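Local coordinates for putative exported protein (Bacteroides fragilis, PDB 4RAA) that is of unknown function but folds as a six-bladed beta-propeller of the YWTD type and is probably an exported lipoprotein, at residues Y100-D105 against D109-Y114; F267-K272 against K276-Y281; K294-Q299 against G303-F308. All blocks are in the same frame, centred on the assembly; numbering follows the deposited sequence.

Interaction 1: Y100-D105 against D109-Y114; sequences YIAAID and DKVLYY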
loop_
_atom_site.group_PDB
_atom_site.type_symbol
_atom_site.label_atom_id
_atom_site.label_comp_id
_atom_site.label_asym_id
_atom_site.label_seq_id
_atom_site.Cartn_x
_atom_site.Cartn_y
_atom_site.Cartn_z
ATOM N N TYR A 100 9.619 -4.553 -10.504
ATOM C CA TYR A 100 8.929 -3.272 -10.515
ATOM C C TYR A 100 9.796 -2.037 -10.497
ATOM O O TYR A 100 10.943 -2.082 -10.063
ATOM C CB TYR A 100 7.984 -3.188 -9.311
ATOM C CG TYR A 100 8.618 -3.088 -7.918
ATOM C CD1 TYR A 100 9.055 -1.848 -7.404
ATOM C CD2 TYR A 100 8.732 -4.221 -7.084
ATOM C CE1 TYR A 100 9.601 -1.745 -6.129
ATOM C CE2 TYR A 100 9.283 -4.124 -5.797
ATOM C CZ TYR A 100 9.709 -2.880 -5.318
ATOM O OH TYR A 100 10.264 -2.747 -4.058
ATOM N N ILE A 101 9.182 -0.925 -10.924
ATOM C CA ILE A 101 9.756 0.424 -10.886
ATOM C C ILE A 101 8.814 1.223 -9.966
ATOM O O ILE A 101 7.632 1.373 -10.270
ATOM C CB ILE A 101 9.832 1.092 -12.279
ATOM C CG1 ILE A 101 10.772 0.313 -13.200
ATOM C CG2 ILE A 101 10.301 2.546 -12.151
ATOM C CD1 ILE A 101 10.555 0.611 -14.664
ATOM N N ALA A 102 9.354 1.730 -8.857
ATOM C CA ALA A 102 8.596 2.452 -7.836
ATOM C C ALA A 102 8.966 3.925 -7.858
ATOM O O ALA A 102 10.093 4.269 -7.498
ATOM C CB ALA A 102 8.891 1.861 -6.463
ATOM N N ALA A 103 8.030 4.779 -8.279
ATOM C CA ALA A 103 8.233 6.230 -8.315
ATOM C C ALA A 103 7.539 6.885 -7.107
ATOM O O ALA A 103 6.421 6.488 -6.735
ATOM C CB ALA A 103 7.695 6.796 -9.610
ATOM N N ILE A 104 8.208 7.891 -6.523
ATOM C CA ILE A 104 7.745 8.641 -5.344
ATOM C C ILE A 104 7.166 10.002 -5.749
ATOM O O ILE A 104 7.902 10.879 -6.207
ATOM C CB ILE A 104 8.896 8.868 -4.326
ATOM C CG1 ILE A 104 9.439 7.521 -3.828
ATOM C CG2 ILE A 104 8.430 9.727 -3.136
ATOM C CD1 ILE A 104 10.677 7.618 -2.964
ATOM N N ASP A 105 5.861 10.169 -5.521
ATOM C CA ASP A 105 5.136 11.405 -5.791
ATOM C C ASP A 105 5.014 12.188 -4.474
ATOM O O ASP A 105 4.176 11.848 -3.629
ATOM C CB ASP A 105 3.752 11.070 -6.382
ATOM C CG ASP A 105 2.958 12.302 -6.822
ATOM O OD1 ASP A 105 3.445 13.450 -6.734
ATOM O OD2 ASP A 105 1.817 12.115 -7.289
ATOM N N ASP A 109 1.690 12.472 -1.838
ATOM C CA ASP A 109 2.092 11.598 -0.713
ATOM C C ASP A 109 1.830 10.120 -0.969
ATOM O O ASP A 109 1.198 9.432 -0.160
ATOM C CB ASP A 109 1.447 12.075 0.602
ATOM C CG ASP A 109 2.029 13.383 1.085
ATOM O OD1 ASP A 109 3.211 13.365 1.511
ATOM O OD2 ASP A 109 1.306 14.409 1.059
ATOM N N LYS A 110 2.310 9.661 -2.127
ATOM C CA LYS A 110 2.177 8.260 -2.533
ATOM C C LYS A 110 3.371 7.723 -3.327
ATOM O O LYS A 110 4.185 8.482 -3.846
ATOM C CB LYS A 110 0.872 8.046 -3.306
ATOM C CG LYS A 110 0.671 8.955 -4.510
ATOM C CD LYS A 110 -0.485 8.448 -5.368
ATOM C CE LYS A 110 -0.731 9.350 -6.570
ATOM N NZ LYS A 110 -1.730 8.811 -7.540
ATOM N N VAL A 111 3.444 6.399 -3.375
ATOM C CA VAL A 111 4.456 5.628 -4.088
ATOM C C VAL A 111 3.688 4.883 -5.166
ATOM O O VAL A 111 2.701 4.220 -4.845
ATOM C CB VAL A 111 5.106 4.559 -3.166
ATOM C CG1 VAL A 111 6.239 3.836 -3.884
ATOM C CG2 VAL A 111 5.633 5.195 -1.891
ATOM N N LEU A 112 4.130 4.959 -6.418
ATOM C CA LEU A 112 3.453 4.255 -7.522
ATOM C C LEU A 112 4.381 3.184 -8.068
ATOM O O LEU A 112 5.538 3.479 -8.385
ATOM C CB LEU A 112 3.010 5.213 -8.625
ATOM C CG LEU A 112 2.134 6.374 -8.118
ATOM C CD1 LEU A 112 2.966 7.626 -7.842
ATOM C CD2 LEU A 112 1.031 6.705 -9.106
ATOM N N TYR A 113 3.863 1.953 -8.153
ATOM C CA TYR A 113 4.597 0.791 -8.634
ATOM C C TYR A 113 4.137 0.463 -10.050
ATOM O O TYR A 113 2.947 0.304 -10.293
ATOM C CB TYR A 113 4.375 -0.414 -7.708
ATOM C CG TYR A 113 4.912 -0.188 -6.308
ATOM C CD1 TYR A 113 4.205 0.590 -5.377
ATOM C CD2 TYR A 113 6.136 -0.739 -5.911
ATOM C CE1 TYR A 113 4.710 0.807 -4.095
ATOM C CE2 TYR A 113 6.655 -0.524 -4.636
ATOM C CZ TYR A 113 5.941 0.249 -3.730
ATOM O OH TYR A 113 6.435 0.469 -2.470
ATOM N N TYR A 114 5.098 0.407 -10.970
ATOM C CA TYR A 114 4.892 0.036 -12.364
ATOM C C TYR A 114 5.717 -1.219 -12.659
ATOM O O TYR A 114 6.661 -1.533 -11.931
ATOM C CB TYR A 114 5.323 1.174 -13.286
ATOM C CG TYR A 114 4.575 2.471 -13.072
ATOM C CD1 TYR A 114 3.382 2.741 -13.749
ATOM C CD2 TYR A 114 5.066 3.444 -12.201
ATOM C CE1 TYR A 114 2.695 3.945 -13.562
ATOM C CE2 TYR A 114 4.388 4.653 -12.008
ATOM C CZ TYR A 114 3.209 4.895 -12.687
ATOM O OH TYR A 114 2.559 6.076 -12.478
#
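Tyr100 and Tyr113 meet ring to ring at one end of a beta hairpin, two adjacent antiparallel strands of a propeller blade. The pair is T-shaped: the CD2-CE2 edge of Tyr113 is directed at a face of Tyr100, with planes at 66° and Tyr113 CD2 3.5 Å from Tyr100 CD1. The Tyr100 ring gets there because its CG sits between the backbone N and the carbonyl carbon (chi1 69°), which lays it alongside Tyr113. Next along the same face, Ala102 CB lies 3.7 Å from Tyr113 CE2, and Val111 CG1 follows. Six backbone hydrogen bonds join the strands, from the Ile101-Tyr114 pair to Asp105-Lys110, where Asp109 and Lys110 both face Asp105 in a G1 bulge. On the other face, Leu112 CD1 leans over to 3.8 Å from Asp105 CB. The Asp105 carboxylate turns to its own surroundings, accepting from the backbone N of Ile87, Leu88 and Ala107 and from Gln108 NE2, which fixes its rotation. Lys110, running extended beside it, carries its ammonium to Glu124 and the carbonyl of Glu85; its NZ stays 4.9 Å from Asp105 OD2, while its CE is 3.8 Å from that oxygen.

Interaction 2: F267-K272 against K276-Y281; sequences FVCYMK and KYIGLY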
loop_
_atom_site.group_PDB
_atom_site.type_symbol
_atom_site.label_atom_id
_atom_site.label_comp_id
_atom_site.label_asym_id
_atom_site.label_seq_id
_atom_site.Cartn_x
_atom_site.Cartn_y
_atom_site.Cartn_z
ATOM N N PHE A 267 32.972 11.949 -8.852
ATOM C CA PHE A 267 32.822 13.385 -9.177
ATOM C C PHE A 267 32.074 14.070 -8.045
ATOM O O PHE A 267 31.084 13.522 -7.535
ATOM C CB PHE A 267 32.013 13.582 -10.464
ATOM C CG PHE A 267 32.766 13.322 -11.749
ATOM C CD1 PHE A 267 33.859 12.446 -11.840
ATOM C CD2 PHE A 267 32.287 13.893 -12.927
ATOM C CE1 PHE A 267 34.495 12.231 -13.058
ATOM C CE2 PHE A 267 32.912 13.662 -14.147
ATOM C CZ PHE A 267 34.019 12.832 -14.213
ATOM N N VAL A 268 32.533 15.268 -7.682
ATOM C CA VAL A 268 31.939 16.058 -6.605
ATOM C C VAL A 268 31.653 17.477 -7.105
ATOM O O VAL A 268 32.575 18.279 -7.228
ATOM C CB VAL A 268 32.868 16.132 -5.360
ATOM C CG1 VAL A 268 32.102 16.673 -4.154
ATOM C CG2 VAL A 268 33.460 14.766 -5.029
ATOM N N CYS A 269 30.396 17.775 -7.431
ATOM C CA CYS A 269 30.013 19.147 -7.791
ATOM C C CYS A 269 29.696 19.845 -6.494
ATOM O O CYS A 269 29.151 19.220 -5.587
ATOM C CB CYS A 269 28.802 19.206 -8.701
ATOM S SG CYS A 269 29.110 18.428 -10.282
ATOM N N TYR A 270 30.064 21.118 -6.405
ATOM C CA TYR A 270 29.798 21.933 -5.222
ATOM C C TYR A 270 29.772 23.437 -5.525
ATOM O O TYR A 270 30.125 23.855 -6.626
ATOM C CB TYR A 270 30.803 21.602 -4.102
ATOM C CG TYR A 270 32.253 21.912 -4.398
ATOM C CD1 TYR A 270 33.076 20.983 -5.037
ATOM C CD2 TYR A 270 32.819 23.135 -4.012
ATOM C CE1 TYR A 270 34.419 21.271 -5.307
ATOM C CE2 TYR A 270 34.163 23.433 -4.271
ATOM C CZ TYR A 270 34.961 22.495 -4.910
ATOM O OH TYR A 270 36.275 22.789 -5.159
HETATM N N MSE A 271 29.339 24.226 -4.541
HETATM C CA MSE A 271 29.251 25.681 -4.655
HETATM C C MSE A 271 30.027 26.357 -3.556
HETATM O O MSE A 271 30.056 25.874 -2.417
HETATM C CB MSE A 271 27.786 26.046 -4.626
HETATM C CG MSE A 271 27.089 25.602 -5.912
HETATM SE SE MSE A 271 25.958 27.090 -6.510
HETATM C CE MSE A 271 24.386 25.934 -6.853
ATOM N N LYS A 272 30.662 27.479 -3.904
ATOM C CA LYS A 272 31.519 28.240 -2.989
ATOM C C LYS A 272 31.664 29.656 -3.525
ATOM O O LYS A 272 31.930 29.824 -4.719
ATOM C CB LYS A 272 32.909 27.587 -2.910
ATOM C CG LYS A 272 33.872 28.199 -1.886
ATOM C CD LYS A 272 35.326 27.763 -2.076
ATOM C CE LYS A 272 36.004 28.377 -3.296
ATOM N NZ LYS A 272 37.465 28.087 -3.310
ATOM N N LYS A 276 30.223 27.694 -9.202
ATOM C CA LYS A 276 30.165 26.220 -9.309
ATOM C C LYS A 276 31.537 25.610 -9.610
ATOM O O LYS A 276 32.224 26.058 -10.527
ATOM C CB LYS A 276 29.208 25.790 -10.428
ATOM C CG LYS A 276 27.769 26.263 -10.282
ATOM C CD LYS A 276 26.980 25.987 -11.550
ATOM C CE LYS A 276 25.571 26.538 -11.442
ATOM N NZ LYS A 276 24.779 26.274 -12.675
ATOM N N TYR A 277 31.906 24.576 -8.858
ATOM C CA TYR A 277 33.175 23.842 -9.014
ATOM C C TYR A 277 32.917 22.354 -9.180
ATOM O O TYR A 277 31.836 21.867 -8.849
ATOM C CB TYR A 277 34.062 24.033 -7.778
ATOM C CG TYR A 277 34.482 25.460 -7.536
ATOM C CD1 TYR A 277 33.667 26.328 -6.807
ATOM C CD2 TYR A 277 35.689 25.956 -8.042
ATOM C CE1 TYR A 277 34.035 27.651 -6.590
ATOM C CE2 TYR A 277 36.072 27.284 -7.829
ATOM C CZ TYR A 277 35.238 28.124 -7.101
ATOM O OH TYR A 277 35.582 29.426 -6.872
ATOM N N ILE A 278 33.913 21.640 -9.700
ATOM C CA ILE A 278 33.851 20.179 -9.811
ATOM C C ILE A 278 35.204 19.525 -9.519
ATOM O O ILE A 278 36.223 19.857 -10.137
ATOM C CB ILE A 278 33.270 19.676 -11.148
ATOM C CG1 ILE A 278 33.195 18.134 -11.131
ATOM C CG2 ILE A 278 34.064 20.190 -12.352
ATOM C CD1 ILE A 278 32.361 17.538 -12.239
ATOM N N GLY A 279 35.168 18.581 -8.582
ATOM C CA GLY A 279 36.321 17.811 -8.149
ATOM C C GLY A 279 36.203 16.407 -8.711
ATOM O O GLY A 279 35.195 15.730 -8.475
ATOM N N LEU A 280 37.226 15.978 -9.452
ATOM C CA LEU A 280 37.293 14.647 -10.058
ATOM C C LEU A 280 38.286 13.857 -9.220
ATOM O O LEU A 280 39.344 14.391 -8.907
ATOM C CB LEU A 280 37.800 14.755 -11.505
ATOM C CG LEU A 280 37.230 15.895 -12.376
ATOM C CD1 LEU A 280 37.910 15.990 -13.736
ATOM C CD2 LEU A 280 35.728 15.748 -12.549
ATOM N N TYR A 281 37.943 12.623 -8.834
ATOM C CA TYR A 281 38.857 11.729 -8.107
ATOM C C TYR A 281 39.026 10.434 -8.909
ATOM O O TYR A 281 38.028 9.794 -9.235
ATOM C CB TYR A 281 38.341 11.430 -6.698
ATOM C CG TYR A 281 39.168 10.401 -5.941
ATOM C CD1 TYR A 281 40.488 10.669 -5.572
ATOM C CD2 TYR A 281 38.630 9.157 -5.583
ATOM C CE1 TYR A 281 41.254 9.729 -4.871
ATOM C CE2 TYR A 281 39.390 8.215 -4.896
ATOM C CZ TYR A 281 40.698 8.508 -4.543
ATOM O OH TYR A 281 41.435 7.570 -3.866
#
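Strands 267-272 and 276-281 run antiparallel, joined by paired backbone hydrogen bonds between Val268 and Gly279 and between Tyr270 and Tyr277. On the side of Phe267, Cys269, Ile278 and Leu280, a methyl group meets an aromatic face: Leu280 CD2 stands over the centre of the Phe267 ring, 3.6 Å from the centroid and only 4° off the normal. Ile278 CD1 fills in between Phe267 CD2, at 3.7 Å, and Cys269 SG, at 3.9 Å. Ile278 CG1 is anti to the backbone N (chi1 -178°), which carries CD1 toward strand 267-272. On the reverse side, the ring of Tyr270 lies across the start of the Tyr277 side chain, so that Tyr277 CB makes a CH-pi contact with its face, 3.4 Å from Tyr270 CZ. The two rings are nearly parallel (14°) but slid apart, with little overlap. Beyond, Lys272 bends at its third torsion and brings CE to 3.8 Å from Tyr277 OH, while Lys272 O meets the Tyr277 ring at its edge. Tyr270 OH is tethered to Asn290 of the adjoining strand 287-292. These are the two middle strands of a four-stranded antiparallel sheet, the usual blade of a beta-propeller.

Interaction 3: K294-Q299 against G303-F308; sequences KIFQDQ and GELNYF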
loop_
_atom_site.group_PDB
_atom_site.type_symbol
_atom_site.label_atom_id
_atom_site.label_comp_id
_atom_site.label_asym_id
_atom_site.label_seq_id
_atom_site.Cartn_x
_atom_site.Cartn_y
_atom_site.Cartn_z
ATOM N N LYS A 294 33.230 27.017 -15.068
ATOM C CA LYS A 294 33.530 27.942 -16.194
ATOM C C LYS A 294 34.770 27.500 -17.000
ATOM O O LYS A 294 34.784 27.602 -18.229
ATOM C CB LYS A 294 33.705 29.413 -15.744
ATOM C CG LYS A 294 32.426 30.241 -15.681
ATOM C CD LYS A 294 31.472 29.818 -14.574
ATOM C CE LYS A 294 30.161 30.601 -14.635
ATOM N NZ LYS A 294 30.358 32.075 -14.535
ATOM N N ILE A 295 35.786 27.016 -16.290
ATOM C CA ILE A 295 37.026 26.525 -16.901
ATOM C C ILE A 295 36.785 25.117 -17.472
ATOM O O ILE A 295 37.158 24.863 -18.615
ATOM C CB ILE A 295 38.228 26.591 -15.905
ATOM C CG1 ILE A 295 38.731 28.048 -15.734
ATOM C CG2 ILE A 295 39.408 25.727 -16.368
ATOM C CD1 ILE A 295 37.765 29.027 -15.089
ATOM N N PHE A 296 36.170 24.234 -16.670
ATOM C CA PHE A 296 35.867 22.825 -17.032
ATOM C C PHE A 296 35.134 22.664 -18.367
ATOM O O PHE A 296 35.552 21.882 -19.211
ATOM C CB PHE A 296 35.035 22.168 -15.911
ATOM C CG PHE A 296 34.882 20.670 -16.024
ATOM C CD1 PHE A 296 35.933 19.822 -15.695
ATOM C CD2 PHE A 296 33.662 20.099 -16.387
ATOM C CE1 PHE A 296 35.788 18.435 -15.773
ATOM C CE2 PHE A 296 33.505 18.716 -16.459
ATOM C CZ PHE A 296 34.571 17.884 -16.155
ATOM N N GLN A 297 34.054 23.416 -18.547
ATOM C CA GLN A 297 33.239 23.345 -19.780
ATOM C C GLN A 297 33.949 23.876 -21.047
ATOM O O GLN A 297 33.724 23.346 -22.139
ATOM C CB GLN A 297 31.885 24.030 -19.572
ATOM C CG GLN A 297 31.947 25.544 -19.493
ATOM C CD GLN A 297 30.733 26.184 -18.851
ATOM O OE1 GLN A 297 29.745 25.516 -18.515
ATOM N NE2 GLN A 297 30.809 27.495 -18.662
ATOM N N ASP A 298 34.771 24.924 -20.901
ATOM C CA ASP A 298 35.591 25.451 -22.014
ATOM C C ASP A 298 36.744 24.487 -22.384
ATOM O O ASP A 298 37.055 24.332 -23.566
ATOM C CB ASP A 298 36.082 26.893 -21.745
ATOM C CG ASP A 298 34.965 27.955 -21.900
ATOM O OD1 ASP A 298 33.775 27.619 -22.113
ATOM O OD2 ASP A 298 35.290 29.159 -21.820
ATOM N N GLN A 299 37.348 23.827 -21.392
ATOM C CA GLN A 299 38.411 22.822 -21.632
ATOM C C GLN A 299 37.924 21.587 -22.401
ATOM O O GLN A 299 38.666 21.050 -23.215
ATOM C CB GLN A 299 39.081 22.378 -20.324
ATOM C CG GLN A 299 40.068 23.388 -19.750
ATOM C CD GLN A 299 40.804 22.891 -18.507
ATOM O OE1 GLN A 299 40.580 21.774 -18.024
ATOM N NE2 GLN A 299 41.694 23.722 -17.985
ATOM N N GLY A 303 30.569 24.334 -24.263
ATOM C CA GLY A 303 29.793 25.567 -24.048
ATOM C C GLY A 303 29.247 25.891 -22.666
ATOM O O GLY A 303 29.751 26.801 -22.008
ATOM N N GLU A 304 28.173 25.187 -22.281
ATOM C CA GLU A 304 27.480 25.314 -20.981
ATOM C C GLU A 304 27.340 23.967 -20.323
ATOM O O GLU A 304 26.996 22.996 -20.985
ATOM C CB GLU A 304 26.040 25.805 -21.118
ATOM C CG GLU A 304 25.811 27.302 -21.116
ATOM C CD GLU A 304 24.319 27.647 -21.061
ATOM O OE1 GLU A 304 23.451 26.751 -21.265
ATOM O OE2 GLU A 304 24.003 28.833 -20.829
ATOM N N LEU A 305 27.525 23.937 -19.011
ATOM C CA LEU A 305 27.361 22.723 -18.216
ATOM C C LEU A 305 26.700 23.206 -16.918
ATOM O O LEU A 305 27.364 23.482 -15.924
ATOM C CB LEU A 305 28.721 22.039 -18.042
ATOM C CG LEU A 305 28.667 20.520 -17.895
ATOM C CD1 LEU A 305 30.079 19.967 -17.956
ATOM C CD2 LEU A 305 27.960 20.091 -16.619
ATOM N N ASN A 306 25.380 23.381 -16.985
ATOM C CA ASN A 306 24.584 23.913 -15.858
ATOM C C ASN A 306 24.489 22.975 -14.664
ATOM O O ASN A 306 24.508 23.435 -13.521
ATOM C CB ASN A 306 23.172 24.332 -16.317
ATOM C CG ASN A 306 23.186 25.508 -17.294
ATOM O OD1 ASN A 306 24.196 26.198 -17.471
ATOM N ND2 ASN A 306 22.043 25.751 -17.925
ATOM N N TYR A 307 24.395 21.677 -14.931
ATOM C CA TYR A 307 24.284 20.678 -13.873
ATOM C C TYR A 307 24.567 19.260 -14.363
ATOM O O TYR A 307 24.438 18.956 -15.555
ATOM C CB TYR A 307 22.870 20.715 -13.253
ATOM C CG TYR A 307 21.749 20.363 -14.221
ATOM C CD1 TYR A 307 21.270 21.304 -15.158
ATOM C CD2 TYR A 307 21.153 19.094 -14.198
ATOM C CE1 TYR A 307 20.244 20.975 -16.046
ATOM C CE2 TYR A 307 20.125 18.757 -15.076
ATOM C CZ TYR A 307 19.666 19.692 -15.997
ATOM O OH TYR A 307 18.646 19.340 -16.863
ATOM N N PHE A 308 24.947 18.409 -13.416
ATOM C CA PHE A 308 25.137 16.984 -13.660
ATOM C C PHE A 308 23.872 16.269 -13.201
ATOM O O PHE A 308 23.390 16.518 -12.088
ATOM C CB PHE A 308 26.380 16.428 -12.932
ATOM C CG PHE A 308 27.626 16.467 -13.766
ATOM C CD1 PHE A 308 28.458 17.586 -13.766
ATOM C CD2 PHE A 308 27.957 15.385 -14.585
ATOM C CE1 PHE A 308 29.608 17.619 -14.555
ATOM C CE2 PHE A 308 29.102 15.406 -15.370
ATOM C CZ PHE A 308 29.928 16.527 -15.361
#
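Gln297 and Leu305 supply the polar link between the helical turns 294-299 and the irregular segment 303-308. Leu305 N donates to Gln297 OE1 at 2.8 Å, but the bond is weak, being bent to 123° at the hydrogen. The glutamine reaches across because its CG occupies the position between the backbone N and the carbonyl carbon (chi1 72°) and the chain extends beyond it. Its amide therefore lies along the backbone of Gly303 to Leu305, with Gln297 OE1 also 3.4 Å from Glu304 CA and Gln297 CD 3.4 Å from Gly303 O. Gly303 itself has a positive phi of 67°, a conformation that glycine adopts readily. Asp298 directs its carboxylate to Tyr334 OH, which also makes a weak hydrogen bond with Gly303 N and so bridges the two segments from outside.

The helix follows strand 287-292, the outermost strand of a propeller blade, and the loop that comes after it leads toward strand 312-313 of another sheet.

Apolar contacts lie on the side facing strand 275-282, where Phe296 packs on Ile278 and Leu280. Leu305 CD1 approaches the edge of the Phe296 ring in its plane, 3.9 Å from Phe296 CD2, and the two side chains pass at a slant. Phe308 CZ comes within 4.3 Å of Phe296 CE2, a looser approach. Leu305 CB sits 4.0 Å from Gln297 CB, where the apolar part adjoins the polar one, and Ala319 of strand 316-321 packs against both Leu305 and Phe308.

Overall arrangement
Interactions 1 and 2 are hairpins in different blades, on opposite sides of the chain's centre, with centres about 31 Å apart. Interaction 1 is the more fully buried, and its flank carries a carboxylate and an ammonium satisfied by neighbouring strands and the hairpin turn; interaction 2 relies more on aromatic faces and is only partly buried. Interaction 3 is no sheet contact: it has one weak side-chain to backbone bond and is likewise only partly buried. It lies beside interaction 2, about 12 Å between centres, and shares its apolar layer, since Phe296 and Phe308 pack on Ile278 and Phe308 also meets Cys269. Lys276 NZ probably hydrogen-bonds Asn306 O, a polar tie between the same two regions.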